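Local coordinates for F420-reducing hydrogenase, subunit beta (Methanothermobacter marburgensis, PDB 4OMF), which probably reduces coenzyme F420 through its bound FAD, as the flavin-carrying beta subunit of a hydrogenase that also holds an iron-sulfur cluster, at residues C[16-21]-C[67-72]; C[30-35]-C[237-242]; C[34-37]-C[41-44]. All coordinates share one frame; numbering follows the deposited sequence.

Contact 1. Residues C[16-21]-C[67-72]; sequences DREIQK and ELKAAA. With FAD (flavin-adenine dinucleotide), chain R.
I19 and K69 mark the nearest backbone approach of two short helices, with their CA atoms 6.9 Å apart. One helix is just starting at R17, after D16 in the N-cap position, and K69 sits in the last part of helix 65-70. The bridge is made chiefly by the long side chain of K69, which takes part in every close pair. Its chain is extended beyond CG, which carries the ammonium group across to E18. NZ meets E18 OE1 at 2.6 Å in a short salt bridge, approaching from above the carboxylate, 45° out of its plane. E18 CG lies anti to the carbonyl carbon (chi1 -66°), and the straight chain beyond sends the carboxylate out to the lysine. The methylenes of K69 serve too: CE lies 4.1 Å from I19 CG1, the two side chains crossing at about a right angle, so an apolar isoleucine suits the stem while a glutamate suits the tip. D16 OD2 stands 4.4 Å from K69 NZ, too far for a salt bridge but probably adding favourable charge. Its other oxygen, OD1, caps the helix, accepting I19 N at 3.1 Å and, weakly, E18 N. A methionine in place of K69 would probably leave the E18 carboxylate without its charged mate and freer to turn. Farther along the second segment, A71 and A72 line the FAD pocket: A71 O lies 3.1 Å from FAD C2B, where small residues let the backbone come close to the ribose. I19 also rests on T30 of helix 28-39 and on S14 of strand 8-14, while L68 packs against the same helix and against V47 and A62 of strands 44-51 and 56-62.

Contact 2. Residues C[30-35]-C[237-242]; sequences TGLLAY and GLFETK. With FAD (flavin-adenine dinucleotide), chain R.
F239 reaches into helix 28-39 at G31 and L32, its ring tip CZ lying 3.6 Å from L32 N, which sits at the ring edge and in its plane. Glycine suits position 31 because a beta carbon there would point at the ring and come only 2.9 Å from F239 CZ. Beside this, L32 CD1 packs 4.1 Å from F239 CE1, the two side chains crossing at about a right angle. One turn along, Y35 meets L238: CD1 of the tyrosine and CD1 of the leucine are 3.3 Å apart, a tight fit between carbons. The tyrosine is turned there by CG lying anti to the backbone N (chi1 171°), and its hydroxyl is bonded to Q232 on helix 224-235. Just before L238, that helix is closed by a Schellman motif in which G237 takes the positive phi that favours glycine. On the cofactor side, T30 grips one FAD phosphate oxygen twice: OG1 donates to O2A at 2.6 Å and the backbone N at 3.2 Å. T30 lies in the first turn of helix 28-39, where the helix N-terminus would probably favour the phosphate charge. Farther out, F239 meets the ring of F230 and touches A233, both of helix 224-235, and edge strand 239-243 pairs through its backbone with strand 8-14. Helix 28-39 itself rests L32 on I229 and Y35 on A233, with F239 and L238 supplying the strand side.

Contact 3. Residues C[34-37]-C[41-44]; sequences AYAL and IIEG
I42 holds CG1 between its backbone N and its carbonyl carbon (chi1 63°), a turn that lays this branch against the helix at A36 and L37. L37 in turn swings CG anti to its own N (chi1 -177°), carrying CD1 toward the outgoing chain. This is the helix-to-strand turn that joins helix 28-39 to strand 44-51 of the mixed sheet. The turn is fastened at A36 O, which accepts two backbone donors: I42 N at 3.2 Å, nearly straight at 169° but well above the carbonyl plane, and I41 N in a weak, bent bond. Around that oxygen the side chains are apolar. A36 CB lies 3.7 Å from I42 CG1, and the small alanine suits a place where the two isoleucines come in so near. I41 CD1 reaches back to the ring of Y35, while its side chain also touches I229 and Q232 of helix 224-235. L37 CD1 rests 3.6 Å from the carbonyl carbon of E43. That glutamate turns away, its OE1 accepting from E95 N and its OE2 forming a salt bridge to a basic side chain of another protein chain. L37 CA approaches I42 O in a CH...O contact, and a water completes the closure, donating to L37 O and to I42 O at 2.9 Å each.

Overall arrangement
Helix 28-39 links all three contacts: contacts 2 and 3 both use it and share A34 and Y35, while contact 1 flanks it through I19 on G31 and L68 on A34 and L37. Contact 2 is the buried one, made of aromatic and aliphatic packing without a hydrogen bond between its segments. Contact 1 is partly buried and depends on charge, with an exposed glutamate in its salt bridge. Contact 3, also partly buried, combines backbone bonds and a water with aliphatic packing where the helix ends. The cofactor joins contacts 1 and 2: A72 CB lies 3.4 Å from T30 OG1, beside the FAD phosphate. Contact 3 sits at the opposite end of the helix.

Contact 1. Residues C[16-21]-C[67-72]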
loop_
_atom_site.group_PDB
_atom_site.type_symbol
_atom_site.label_atom_id
_atom_site.label_comp_id
_atom_site.label_asym_id
_atom_site.label_seq_id
_atom_site.Cartn_x
_atom_site.Cartn_y
_atom_site.Cartn_z
ATOM N N ASP C 16 -35.476 4.914 -35.853
ATOM C CA ASP C 16 -36.310 4.689 -34.680
ATOM C C ASP C 16 -36.578 6.023 -34.005
ATOM O O ASP C 16 -35.672 6.661 -33.496
ATOM C CB ASP C 16 -35.622 3.710 -33.717
ATOM C CG ASP C 16 -36.450 3.417 -32.458
ATOM O OD1 ASP C 16 -37.130 4.317 -31.928
ATOM O OD2 ASP C 16 -36.396 2.270 -31.974
ATOM N N ARG C 17 -37.839 6.421 -33.972
ATOM C CA ARG C 17 -38.196 7.696 -33.383
ATOM C C ARG C 17 -37.898 7.766 -31.881
ATOM O O ARG C 17 -37.538 8.825 -31.379
ATOM C CB ARG C 17 -39.669 8.001 -33.653
ATOM C CG ARG C 17 -39.938 8.342 -35.114
ATOM C CD ARG C 17 -41.191 9.189 -35.266
ATOM N NE ARG C 17 -42.239 8.512 -36.028
ATOM C CZ ARG C 17 -43.187 7.743 -35.491
ATOM N NH1 ARG C 17 -43.225 7.539 -34.177
ATOM N NH2 ARG C 17 -44.099 7.173 -36.272
ATOM N N GLU C 18 -38.039 6.664 -31.158
ATOM C CA GLU C 18 -37.650 6.684 -29.746
ATOM C C GLU C 18 -36.158 6.985 -29.612
ATOM O O GLU C 18 -35.744 7.771 -28.754
ATOM C CB GLU C 18 -37.977 5.359 -29.049
ATOM C CG GLU C 18 -39.460 5.038 -28.933
ATOM C CD GLU C 18 -39.716 3.818 -28.051
ATOM O OE1 GLU C 18 -38.780 3.409 -27.319
ATOM O OE2 GLU C 18 -40.844 3.269 -28.089
ATOM N N ILE C 19 -35.349 6.372 -30.468
ATOM C CA ILE C 19 -33.909 6.564 -30.377
ATOM C C ILE C 19 -33.566 7.983 -30.826
ATOM O O ILE C 19 -32.729 8.641 -30.218
ATOM C CB ILE C 19 -33.153 5.505 -31.200
ATOM C CG1 ILE C 19 -33.329 4.139 -30.530
ATOM C CG2 ILE C 19 -31.669 5.846 -31.309
ATOM C CD1 ILE C 19 -32.563 2.978 -31.195
ATOM N N GLN C 20 -34.250 8.467 -31.859
ATOM C CA GLN C 20 -34.047 9.841 -32.326
ATOM C C GLN C 20 -34.253 10.861 -31.203
ATOM O O GLN C 20 -33.473 11.798 -31.057
ATOM C CB GLN C 20 -34.990 10.159 -33.484
ATOM C CG GLN C 20 -34.708 9.355 -34.760
ATOM C CD GLN C 20 -35.618 9.743 -35.917
ATOM O OE1 GLN C 20 -36.620 10.440 -35.734
ATOM N NE2 GLN C 20 -35.273 9.289 -37.118
ATOM N N LYS C 21 -35.286 10.653 -30.398
ATOM C CA LYS C 21 -35.593 11.558 -29.289
ATOM C C LYS C 21 -34.511 11.585 -28.206
ATOM O O LYS C 21 -34.302 12.613 -27.555
ATOM C CB LYS C 21 -36.923 11.175 -28.642
ATOM C CG LYS C 21 -38.151 11.410 -29.503
ATOM C CD LYS C 21 -38.659 12.838 -29.392
ATOM C CE LYS C 21 -40.108 12.950 -29.860
ATOM N NZ LYS C 21 -40.297 12.457 -31.257
ATOM N N GLU C 67 -32.282 -0.488 -21.457
ATOM C CA GLU C 67 -31.081 -0.065 -20.754
ATOM C C GLU C 67 -30.114 0.669 -21.683
ATOM O O GLU C 67 -29.418 1.612 -21.261
ATOM C CB GLU C 67 -30.380 -1.263 -20.105
ATOM C CG GLU C 67 -31.077 -1.771 -18.867
ATOM C CD GLU C 67 -30.487 -3.088 -18.358
ATOM O OE1 GLU C 67 -30.000 -3.889 -19.184
ATOM O OE2 GLU C 67 -30.525 -3.319 -17.130
ATOM N N LEU C 68 -30.070 0.241 -22.941
ATOM C CA LEU C 68 -29.248 0.940 -23.941
ATOM C C LEU C 68 -29.781 2.351 -24.137
ATOM O O LEU C 68 -29.023 3.320 -24.198
ATOM C CB LEU C 68 -29.253 0.189 -25.268
ATOM C CG LEU C 68 -28.491 -1.133 -25.259
ATOM C CD1 LEU C 68 -28.704 -1.920 -26.578
ATOM C CD2 LEU C 68 -27.019 -0.873 -25.010
ATOM N N LYS C 69 -31.092 2.448 -24.277
ATOM C CA LYS C 69 -31.742 3.739 -24.473
ATOM C C LYS C 69 -31.519 4.656 -23.267
ATOM O O LYS C 69 -31.335 5.862 -23.422
ATOM C CB LYS C 69 -33.235 3.551 -24.714
ATOM C CG LYS C 69 -33.552 3.045 -26.102
ATOM C CD LYS C 69 -35.042 2.898 -26.299
ATOM C CE LYS C 69 -35.355 2.131 -27.573
ATOM N NZ LYS C 69 -36.804 1.763 -27.629
ATOM N N ALA C 70 -31.534 4.088 -22.066
ATOM C CA ALA C 70 -31.313 4.904 -20.858
ATOM C C ALA C 70 -29.899 5.498 -20.787
ATOM O O ALA C 70 -29.653 6.456 -20.027
ATOM C CB ALA C 70 -31.593 4.082 -19.598
ATOM N N ALA C 71 -28.979 4.946 -21.578
ATOM C CA ALA C 71 -27.595 5.409 -21.598
ATOM C C ALA C 71 -27.321 6.409 -22.744
ATOM O O ALA C 71 -26.228 6.981 -22.833
ATOM C CB ALA C 71 -26.641 4.222 -21.712
ATOM N N ALA C 72 -28.307 6.616 -23.612
ATOM C CA ALA C 72 -28.125 7.461 -24.793
ATOM C C ALA C 72 -27.821 8.901 -24.395
ATOM O O ALA C 72 -28.196 9.344 -23.291
ATOM C CB ALA C 72 -29.357 7.407 -25.680
HETATM P PA FAD R . -26.333 7.826 -28.627
HETATM O O1A FAD R . -26.679 9.181 -28.065
HETATM O O2A FAD R . -27.354 6.889 -29.202
HETATM O O5B FAD R . -25.563 7.026 -27.485
HETATM C C5B FAD R . -24.416 7.688 -26.933
HETATM C C4B FAD R . -23.510 6.610 -26.335
HETATM O O4B FAD R . -22.324 7.224 -25.827
HETATM C C3B FAD R . -24.211 5.918 -25.173
HETATM O O3B FAD R . -24.130 4.488 -25.283
HETATM C C2B FAD R . -23.416 6.385 -23.962
HETATM O O2B FAD R . -23.341 5.349 -22.971
HETATM C C1B FAD R . -22.049 6.713 -24.534
HETATM N N9A FAD R . -21.389 7.742 -23.710
HETATM C C8A FAD R . -21.915 8.932 -23.369
HETATM N N7A FAD R . -21.039 9.643 -22.620
HETATM C C5A FAD R . -19.924 8.872 -22.490
HETATM C C6A FAD R . -18.620 9.010 -21.801
HETATM N N6A FAD R . -18.316 10.119 -21.077
HETATM N N1A FAD R . -17.753 7.993 -21.927
HETATM C C2A FAD R . -18.043 6.864 -22.608
HETATM N N3A FAD R . -19.216 6.658 -23.252
HETATM C C4A FAD R . -20.166 7.626 -23.216
HETATM N N1 FAD R . -18.199 13.827 -31.202
HETATM C C2 FAD R . -17.493 14.470 -32.216
HETATM O O2 FAD R . -17.997 14.529 -33.355
HETATM N N3 FAD R . -16.274 15.065 -31.919
HETATM C C4 FAD R . -15.734 14.982 -30.652
HETATM O O4 FAD R . -14.614 15.498 -30.437
HETATM C C4X FAD R . -16.679 14.949 -29.559
HETATM N N5 FAD R . -16.078 14.980 -28.201
HETATM C C5X FAD R . -16.535 13.866 -27.360
HETATM C C6 FAD R . -15.948 13.817 -26.084
HETATM C C7 FAD R . -16.455 12.941 -25.117
HETATM C C7M FAD R . -15.817 12.871 -23.736
HETATM C C8 FAD R . -17.552 12.148 -25.447
HETATM C C8M FAD R . -18.195 11.165 -24.488
HETATM C C9 FAD R . -18.156 12.203 -26.722
HETATM C C9A FAD R . -17.706 13.137 -27.662
HETATM N N10 FAD R . -18.239 13.131 -28.978
HETATM C C10 FAD R . -17.857 14.092 -29.895
HETATM C "C1'" FAD R . -19.164 12.094 -29.476
HETATM C "C2'" FAD R . -20.622 12.461 -29.379
HETATM O "O2'" FAD R . -20.900 13.471 -28.523
HETATM C "C3'" FAD R . -21.434 11.384 -29.357
HETATM O "O3'" FAD R . -21.395 10.695 -28.190
HETATM C "C4'" FAD R . -21.452 10.512 -30.601
HETATM O "O4'" FAD R . -21.699 11.281 -31.796
HETATM C "C5'" FAD R . -22.482 9.386 -30.466
HETATM O "O5'" FAD R . -23.789 9.908 -30.652
HETATM P P FAD R . -25.022 8.949 -31.002
HETATM O O1P FAD R . -24.578 8.075 -32.154
HETATM O O2P FAD R . -26.266 9.771 -31.173
HETATM O O3P FAD R . -25.112 8.001 -29.682
#

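Contact 2. Residues C[30-35]-C[237-242]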
loop_
_atom_site.group_PDB
_atom_site.type_symbol
_atom_site.label_atom_id
_atom_site.label_comp_id
_atom_site.label_asym_id
_atom_site.label_seq_id
_atom_site.Cartn_x
_atom_site.Cartn_y
_atom_site.Cartn_z
ATOM N N THR C 30 -26.651 3.833 -29.959
ATOM C CA THR C 30 -27.791 3.141 -29.350
ATOM C C THR C 30 -28.489 2.214 -30.368
ATOM O O THR C 30 -28.827 1.071 -30.059
ATOM C CB THR C 30 -28.818 4.140 -28.771
ATOM O OG1 THR C 30 -28.206 4.904 -27.716
ATOM C CG2 THR C 30 -30.037 3.394 -28.226
ATOM N N GLY C 31 -28.697 2.716 -31.579
ATOM C CA GLY C 31 -29.309 1.945 -32.648
ATOM C C GLY C 31 -28.516 0.701 -33.029
ATOM O O GLY C 31 -29.084 -0.370 -33.245
ATOM N N LEU C 32 -27.201 0.822 -33.104
ATOM C CA LEU C 32 -26.395 -0.308 -33.543
ATOM C C LEU C 32 -26.241 -1.369 -32.458
ATOM O O LEU C 32 -26.324 -2.574 -32.749
ATOM C CB LEU C 32 -25.022 0.164 -34.000
ATOM C CG LEU C 32 -24.209 -0.855 -34.796
ATOM C CD1 LEU C 32 -24.947 -1.316 -36.054
ATOM C CD2 LEU C 32 -22.869 -0.225 -35.138
ATOM N N LEU C 33 -26.054 -0.938 -31.212
ATOM C CA LEU C 33 -25.980 -1.875 -30.095
ATOM C C LEU C 33 -27.324 -2.561 -29.925
ATOM O O LEU C 33 -27.396 -3.758 -29.629
ATOM C CB LEU C 33 -25.573 -1.169 -28.787
ATOM C CG LEU C 33 -24.117 -0.679 -28.774
ATOM C CD1 LEU C 33 -23.851 0.159 -27.516
ATOM C CD2 LEU C 33 -23.148 -1.833 -28.882
ATOM N N ALA C 34 -28.398 -1.808 -30.126
ATOM C CA ALA C 34 -29.738 -2.390 -29.982
ATOM C C ALA C 34 -29.988 -3.434 -31.063
ATOM O O ALA C 34 -30.586 -4.479 -30.809
ATOM C CB ALA C 34 -30.815 -1.306 -30.037
ATOM N N TYR C 35 -29.525 -3.151 -32.276
ATOM C CA TYR C 35 -29.698 -4.088 -33.373
ATOM C C TYR C 35 -28.901 -5.368 -33.102
ATOM O O TYR C 35 -29.410 -6.482 -33.283
ATOM C CB TYR C 35 -29.250 -3.465 -34.696
ATOM C CG TYR C 35 -29.203 -4.469 -35.807
ATOM C CD1 TYR C 35 -30.382 -4.940 -36.368
ATOM C CD2 TYR C 35 -27.994 -4.965 -36.284
ATOM C CE1 TYR C 35 -30.371 -5.865 -37.382
ATOM C CE2 TYR C 35 -27.972 -5.903 -37.303
ATOM C CZ TYR C 35 -29.171 -6.345 -37.845
ATOM O OH TYR C 35 -29.190 -7.274 -38.855
ATOM N N GLY C 237 -33.145 -1.590 -42.367
ATOM C CA GLY C 237 -33.932 -0.367 -42.347
ATOM C C GLY C 237 -33.893 0.346 -41.005
ATOM O O GLY C 237 -34.767 1.160 -40.699
ATOM N N LEU C 238 -32.868 0.050 -40.213
ATOM C CA LEU C 238 -32.708 0.684 -38.912
ATOM C C LEU C 238 -31.902 1.980 -38.998
ATOM O O LEU C 238 -31.898 2.770 -38.052
ATOM C CB LEU C 238 -32.050 -0.276 -37.936
ATOM C CG LEU C 238 -32.892 -1.475 -37.490
ATOM C CD1 LEU C 238 -32.172 -2.147 -36.369
ATOM C CD2 LEU C 238 -34.273 -1.056 -37.034
ATOM N N PHE C 239 -31.213 2.190 -40.124
ATOM C CA PHE C 239 -30.548 3.464 -40.396
ATOM C C PHE C 239 -30.837 3.961 -41.803
ATOM O O PHE C 239 -30.985 3.172 -42.738
ATOM C CB PHE C 239 -29.026 3.365 -40.221
ATOM C CG PHE C 239 -28.591 3.040 -38.829
ATOM C CD1 PHE C 239 -28.136 1.772 -38.512
ATOM C CD2 PHE C 239 -28.638 4.003 -37.833
ATOM C CE1 PHE C 239 -27.736 1.467 -37.223
ATOM C CE2 PHE C 239 -28.233 3.705 -36.553
ATOM C CZ PHE C 239 -27.789 2.430 -36.247
ATOM N N GLU C 240 -30.946 5.280 -41.918
ATOM C CA GLU C 240 -30.956 5.994 -43.190
ATOM C C GLU C 240 -29.539 6.526 -43.398
ATOM O O GLU C 240 -28.932 7.030 -42.453
ATOM C CB GLU C 240 -31.986 7.140 -43.159
ATOM C CG GLU C 240 -32.187 7.903 -44.467
ATOM C CD GLU C 240 -33.032 9.174 -44.282
ATOM O OE1 GLU C 240 -33.594 9.368 -43.173
ATOM O OE2 GLU C 240 -33.117 9.982 -45.239
ATOM N N THR C 241 -28.994 6.397 -44.611
ATOM C CA THR C 241 -27.628 6.877 -44.872
ATOM C C THR C 241 -27.529 7.729 -46.135
ATOM O O THR C 241 -28.312 7.567 -47.072
ATOM C CB THR C 241 -26.607 5.705 -45.012
ATOM O OG1 THR C 241 -26.819 5.003 -46.247
ATOM C CG2 THR C 241 -26.740 4.743 -43.861
ATOM N N LYS C 242 -26.550 8.630 -46.144
ATOM C CA LYS C 242 -26.198 9.428 -47.320
ATOM C C LYS C 242 -24.680 9.360 -47.525
ATOM O O LYS C 242 -23.927 9.361 -46.543
ATOM C CB LYS C 242 -26.642 10.891 -47.144
ATOM C CG LYS C 242 -28.078 11.080 -46.642
ATOM C CD LYS C 242 -28.473 12.563 -46.477
ATOM C CE LYS C 242 -29.989 12.698 -46.299
ATOM N NZ LYS C 242 -30.454 14.102 -46.119
HETATM P PA FAD R . -26.333 7.826 -28.627
HETATM O O1A FAD R . -26.679 9.181 -28.065
HETATM O O2A FAD R . -27.354 6.889 -29.202
HETATM O O5B FAD R . -25.563 7.026 -27.485
HETATM C C5B FAD R . -24.416 7.688 -26.933
HETATM C C4B FAD R . -23.510 6.610 -26.335
HETATM O O4B FAD R . -22.324 7.224 -25.827
HETATM C C3B FAD R . -24.211 5.918 -25.173
HETATM O O3B FAD R . -24.130 4.488 -25.283
HETATM C C2B FAD R . -23.416 6.385 -23.962
HETATM O O2B FAD R . -23.341 5.349 -22.971
HETATM C C1B FAD R . -22.049 6.713 -24.534
HETATM N N9A FAD R . -21.389 7.742 -23.710
HETATM C C8A FAD R . -21.915 8.932 -23.369
HETATM N N7A FAD R . -21.039 9.643 -22.620
HETATM C C5A FAD R . -19.924 8.872 -22.490
HETATM C C6A FAD R . -18.620 9.010 -21.801
HETATM N N6A FAD R . -18.316 10.119 -21.077
HETATM N N1A FAD R . -17.753 7.993 -21.927
HETATM C C2A FAD R . -18.043 6.864 -22.608
HETATM N N3A FAD R . -19.216 6.658 -23.252
HETATM C C4A FAD R . -20.166 7.626 -23.216
HETATM N N1 FAD R . -18.199 13.827 -31.202
HETATM C C2 FAD R . -17.493 14.470 -32.216
HETATM O O2 FAD R . -17.997 14.529 -33.355
HETATM N N3 FAD R . -16.274 15.065 -31.919
HETATM C C4 FAD R . -15.734 14.982 -30.652
HETATM O O4 FAD R . -14.614 15.498 -30.437
HETATM C C4X FAD R . -16.679 14.949 -29.559
HETATM N N5 FAD R . -16.078 14.980 -28.201
HETATM C C5X FAD R . -16.535 13.866 -27.360
HETATM C C6 FAD R . -15.948 13.817 -26.084
HETATM C C7 FAD R . -16.455 12.941 -25.117
HETATM C C7M FAD R . -15.817 12.871 -23.736
HETATM C C8 FAD R . -17.552 12.148 -25.447
HETATM C C8M FAD R . -18.195 11.165 -24.488
HETATM C C9 FAD R . -18.156 12.203 -26.722
HETATM C C9A FAD R . -17.706 13.137 -27.662
HETATM N N10 FAD R . -18.239 13.131 -28.978
HETATM C C10 FAD R . -17.857 14.092 -29.895
HETATM C "C1'" FAD R . -19.164 12.094 -29.476
HETATM C "C2'" FAD R . -20.622 12.461 -29.379
HETATM O "O2'" FAD R . -20.900 13.471 -28.523
HETATM C "C3'" FAD R . -21.434 11.384 -29.357
HETATM O "O3'" FAD R . -21.395 10.695 -28.190
HETATM C "C4'" FAD R . -21.452 10.512 -30.601
HETATM O "O4'" FAD R . -21.699 11.281 -31.796
HETATM C "C5'" FAD R . -22.482 9.386 -30.466
HETATM O "O5'" FAD R . -23.789 9.908 -30.652
HETATM P P FAD R . -25.022 8.949 -31.002
HETATM O O1P FAD R . -24.578 8.075 -32.154
HETATM O O2P FAD R . -26.266 9.771 -31.173
HETATM O O3P FAD R . -25.112 8.001 -29.682
#

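Contact 3. Residues C[34-37]-C[41-44]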
loop_
_atom_site.group_PDB
_atom_site.type_symbol
_atom_site.label_atom_id
_atom_site.label_comp_id
_atom_site.label_asym_id
_atom_site.label_seq_id
_atom_site.Cartn_x
_atom_site.Cartn_y
_atom_site.Cartn_z
ATOM N N ALA C 34 -28.398 -1.808 -30.126
ATOM C CA ALA C 34 -29.738 -2.390 -29.982
ATOM C C ALA C 34 -29.988 -3.434 -31.063
ATOM O O ALA C 34 -30.586 -4.479 -30.809
ATOM C CB ALA C 34 -30.815 -1.306 -30.037
ATOM N N TYR C 35 -29.525 -3.151 -32.276
ATOM C CA TYR C 35 -29.698 -4.088 -33.373
ATOM C C TYR C 35 -28.901 -5.368 -33.102
ATOM O O TYR C 35 -29.410 -6.482 -33.283
ATOM C CB TYR C 35 -29.250 -3.465 -34.696
ATOM C CG TYR C 35 -29.203 -4.469 -35.807
ATOM C CD1 TYR C 35 -30.382 -4.940 -36.368
ATOM C CD2 TYR C 35 -27.994 -4.965 -36.284
ATOM C CE1 TYR C 35 -30.371 -5.865 -37.382
ATOM C CE2 TYR C 35 -27.972 -5.903 -37.303
ATOM C CZ TYR C 35 -29.171 -6.345 -37.845
ATOM O OH TYR C 35 -29.190 -7.274 -38.855
ATOM N N ALA C 36 -27.644 -5.195 -32.704
ATOM C CA ALA C 36 -26.768 -6.338 -32.406
ATOM C C ALA C 36 -27.341 -7.198 -31.281
ATOM O O ALA C 36 -27.297 -8.433 -31.336
ATOM C CB ALA C 36 -25.367 -5.850 -32.046
ATOM N N LEU C 37 -27.888 -6.540 -30.259
ATOM C CA LEU C 37 -28.531 -7.256 -29.146
ATOM C C LEU C 37 -29.746 -8.059 -29.631
ATOM O O LEU C 37 -29.864 -9.262 -29.356
ATOM C CB LEU C 37 -28.932 -6.266 -28.052
ATOM C CG LEU C 37 -29.545 -6.841 -26.776
ATOM C CD1 LEU C 37 -28.552 -7.752 -26.058
ATOM C CD2 LEU C 37 -30.004 -5.717 -25.860
ATOM N N ILE C 41 -26.110 -10.911 -32.005
ATOM C CA ILE C 41 -24.698 -10.692 -32.301
ATOM C C ILE C 41 -23.952 -10.375 -31.009
ATOM O O ILE C 41 -22.802 -10.787 -30.817
ATOM C CB ILE C 41 -24.519 -9.566 -33.332
ATOM C CG1 ILE C 41 -25.074 -10.016 -34.685
ATOM C CG2 ILE C 41 -23.058 -9.197 -33.482
ATOM C CD1 ILE C 41 -25.304 -8.873 -35.640
ATOM N N ILE C 42 -24.630 -9.675 -30.105
ATOM C CA ILE C 42 -24.135 -9.499 -28.752
ATOM C C ILE C 42 -25.217 -9.894 -27.767
ATOM O O ILE C 42 -26.405 -9.970 -28.132
ATOM C CB ILE C 42 -23.680 -8.041 -28.464
ATOM C CG1 ILE C 42 -24.851 -7.048 -28.584
ATOM C CG2 ILE C 42 -22.490 -7.665 -29.371
ATOM C CD1 ILE C 42 -24.433 -5.569 -28.402
ATOM N N GLU C 43 -24.810 -10.142 -26.521
ATOM C CA GLU C 43 -25.746 -10.531 -25.456
ATOM C C GLU C 43 -25.877 -9.417 -24.416
ATOM O O GLU C 43 -26.731 -9.470 -23.511
ATOM C CB GLU C 43 -25.282 -11.832 -24.784
ATOM C CG GLU C 43 -25.251 -13.009 -25.754
ATOM C CD GLU C 43 -24.493 -14.222 -25.234
ATOM O OE1 GLU C 43 -23.643 -14.078 -24.327
ATOM O OE2 GLU C 43 -24.759 -15.333 -25.746
ATOM N N GLY C 44 -25.025 -8.408 -24.555
ATOM C CA GLY C 44 -25.042 -7.266 -23.661
ATOM C C GLY C 44 -24.016 -6.265 -24.148
ATOM O O GLY C 44 -23.200 -6.577 -25.035
HETATM O O HOH W 1 -28.970 -11.250 -27.495
#